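Local coordinates for protein L-fuculose phosphate aldolase (Streptococcus pneumoniae, PDB 4C24) that belongs to the class II aldolase/adducin family, with an AraD-like alpha/beta fold, and holds a zinc ion, at residues 121-126 against 200-204. Sequence-based numbering, arbitrary orientation. Where two conformers were deposited one is given.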
ATOM      1  N   ILE A 121     -18.163   5.513  10.325  1.00 13.63           N
ATOM      2  CA  ILE A 121     -19.133   4.839   9.489  0.50 14.53           C
ATOM      3  C   ILE A 121     -20.452   5.613   9.476  1.00 12.70           C
ATOM      4  O   ILE A 121     -21.265   5.400   8.607  1.00 13.53           O
ATOM      5  CB  ILE A 121     -19.318   3.348   9.885  0.50 15.04           C
ATOM      6  CG1 ILE A 121     -19.931   2.568   8.713  0.50 15.66           C
ATOM      7  CG2 ILE A 121     -20.086   3.179  11.209  0.50 17.74           C
ATOM      8  CD1 ILE A 121     -19.179   2.748   7.407  0.50 20.62           C
ATOM      9  N   ALA A 122     -20.679   6.471  10.468  1.00 14.83           N
ATOM     10  CA  ALA A 122     -21.895   7.298  10.508  1.00 15.19           C
ATOM     11  C   ALA A 122     -22.125   8.177   9.269  1.00 15.32           C
ATOM     12  O   ALA A 122     -23.238   8.636   9.043  1.00 17.14           O
ATOM     13  CB  ALA A 122     -21.934   8.140  11.761  1.00 16.01           C
ATOM     14  N   VAL A 123     -21.100   8.360   8.445  1.00 16.10           N
ATOM     15  CA  VAL A 123     -21.364   8.990   7.142  1.00 16.77           C
ATOM     16  C   VAL A 123     -22.324   8.165   6.274  1.00 14.65           C
ATOM     17  O   VAL A 123     -23.010   8.699   5.418  1.00 18.39           O
ATOM     18  CB  VAL A 123     -20.080   9.314   6.353  1.00 17.18           C
ATOM     19  CG1 VAL A 123     -19.201  10.270   7.145  1.00 21.30           C
ATOM     20  CG2 VAL A 123     -19.342   8.044   5.927  1.00 17.13           C
ATOM     21  N   ALA A 124     -22.376   6.847   6.499  1.00 14.66           N
ATOM     22  CA  ALA A 124     -23.281   5.994   5.774  1.00 16.37           C
ATOM     23  C   ALA A 124     -24.472   5.516   6.611  1.00 15.94           C
ATOM     24  O   ALA A 124     -25.552   5.340   6.077  1.00 16.53           O
ATOM     25  CB  ALA A 124     -22.519   4.821   5.201  1.00 17.42           C
ATOM     26  N   GLY A 125     -24.267   5.325   7.911  1.00 16.94           N
ATOM     27  CA  GLY A 125     -25.319   4.827   8.817  1.00 18.62           C
ATOM     28  C   GLY A 125     -24.686   4.110   9.990  1.00 16.97           C
ATOM     29  O   GLY A 125     -23.482   4.173  10.179  1.00 16.96           O
ATOM     30  N   LYS A 126     -25.487   3.433  10.810  1.00 16.38           N
ATOM     31  CA  LYS A 126     -24.872   2.723  11.962  1.00 17.62           C
ATOM     32  C   LYS A 126     -24.066   1.505  11.536  1.00 15.60           C
ATOM     33  O   LYS A 126     -23.202   1.021  12.277  1.00 17.56           O
ATOM     34  CB  LYS A 126     -25.912   2.354  13.029  1.00 19.94           C
ATOM     35  CG  LYS A 126     -26.902   1.293  12.590  1.00 20.53           C
ATOM     36  CD  LYS A 126     -27.780   0.828  13.743  1.00 23.96           C
ATOM     37  CE  LYS A 126     -28.624  -0.335  13.265  1.00 24.58           C
ATOM     38  NZ  LYS A 126     -29.616  -0.702  14.335  1.00 26.34           N
ATOM     39  N   ASP A 200     -25.664   1.127  19.255  1.00 19.22           N
ATOM     40  CA  ASP A 200     -26.588   1.861  18.405  1.00 19.60           C
ATOM     41  C   ASP A 200     -26.900   3.263  18.941  1.00 19.65           C
ATOM     42  O   ASP A 200     -27.014   4.208  18.149  1.00 21.74           O
ATOM     43  CB  ASP A 200     -27.892   1.076  18.209  1.00 22.23           C
ATOM     44  CG  ASP A 200     -27.740  -0.104  17.263  1.00 24.70           C
ATOM     45  OD1 ASP A 200     -26.618  -0.366  16.769  1.00 25.45           O
ATOM     46  OD2 ASP A 200     -28.770  -0.794  17.017  1.00 29.65           O
ATOM     47  N   GLU A 201     -27.053   3.403  20.261  1.00 20.36           N
ATOM     48  CA  GLU A 201     -27.347   4.713  20.871  1.00 22.17           C
ATOM     49  C   GLU A 201     -26.243   5.715  20.538  1.00 21.84           C
ATOM     50  O   GLU A 201     -26.517   6.876  20.219  1.00 22.22           O
ATOM     51  CB  GLU A 201     -27.495   4.596  22.388  1.00 28.74           C
ATOM     52  CG  GLU A 201     -27.837   5.924  23.054  1.00 33.81           C
ATOM     53  CD  GLU A 201     -28.421   5.789  24.452  1.00 41.01           C
ATOM     54  OE1 GLU A 201     -28.596   4.649  24.940  1.00 48.93           O
ATOM     55  OE2 GLU A 201     -28.713   6.838  25.066  1.00 47.88           O
ATOM     56  N   GLU A 202     -24.998   5.261  20.624  1.00 19.29           N
ATOM     57  CA  GLU A 202     -23.860   6.125  20.314  1.00 18.16           C
ATOM     58  C   GLU A 202     -23.884   6.454  18.834  1.00 18.51           C
ATOM     59  O   GLU A 202     -23.612   7.604  18.456  1.00 19.64           O
ATOM     60  CB  GLU A 202     -22.541   5.464  20.718  1.00 18.96           C
ATOM     61  CG  GLU A 202     -21.295   6.297  20.423  1.00 20.01           C
ATOM     62  CD  GLU A 202     -21.149   7.541  21.284  1.00 19.27           C
ATOM     63  OE1 GLU A 202     -21.993   7.781  22.183  1.00 21.32           O
ATOM     64  OE2 GLU A 202     -20.161   8.279  21.060  1.00 20.21           O
ATOM     65  N   MET A 203     -24.224   5.475  17.996  1.00 17.88           N
ATOM     66  CA  MET A 203     -24.314   5.744  16.551  1.00 18.31           C
ATOM     67  C   MET A 203     -25.474   6.676  16.187  1.00 20.11           C
ATOM     68  O   MET A 203     -25.359   7.469  15.249  1.00 20.30           O
ATOM     69  CB  MET A 203     -24.301   4.459  15.728  1.00 18.34           C
ATOM     70  CG  MET A 203     -22.994   3.685  15.879  1.00 17.25           C
ATOM     71  SD  MET A 203     -21.489   4.691  15.691  1.00 19.48           S
ATOM     72  CE  MET A 203     -21.613   5.131  13.965  1.00 21.46           C
ATOM     73  N   GLU A 204     -26.578   6.593  16.932  1.00 19.76           N
ATOM     74  CA  GLU A 204     -27.709   7.516  16.752  1.00 21.14           C
ATOM     75  C   GLU A 204     -27.242   8.940  17.061  1.00 21.62           C
ATOM     76  O   GLU A 204     -27.566   9.894  16.330  1.00 23.41           O
ATOM     77  CB  GLU A 204     -28.855   7.129  17.685  1.00 23.85           C
TER
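Met203 overlaps Ile121 and Ala122 with the methyl at the end of its thioether. Met203 CE is 3.7 Å from both Ile121 CG2 and Ala122 CB, so one methyl is shared by both partners. The Met203 chain bends at chi2 (-48°) and again at chi3 (-67°), which turns CE onto the 3-10 segment at 121-123. The side chains of Met203 and Ile121 cross at about a right angle. Nearer the backbone, Met203 CB packs against Lys126 CB at 3.8 Å. Lys126 then runs out extended beyond CG and slants across Asp200. Lys126 CD is 3.5 Å from Asp200 OD1. Lys126 NZ closes a salt bridge to Asp200 OD2 at 2.8 Å. The ammonium comes from above the carboxylate, 56° out of its plane. Inside the loop, Ile121 O accepts from both Ala124 N and Gly125 N, which holds the turn that leads to Lys126. The contact joins the loop between helix 103-110 and strand 130-131 to the start of the C-terminal helix 200-210. Ala122 also touches Met206 and Phe210, further along that helix. On the first turn, Glu202 OE2 is hydrogen-bonded to Tyr133 OH and Thr135 OG1 of a second subunit. The contact thus pairs a largely buried apolar patch with a salt bridge between exposed residues, where solvent would probably weaken the charge attraction.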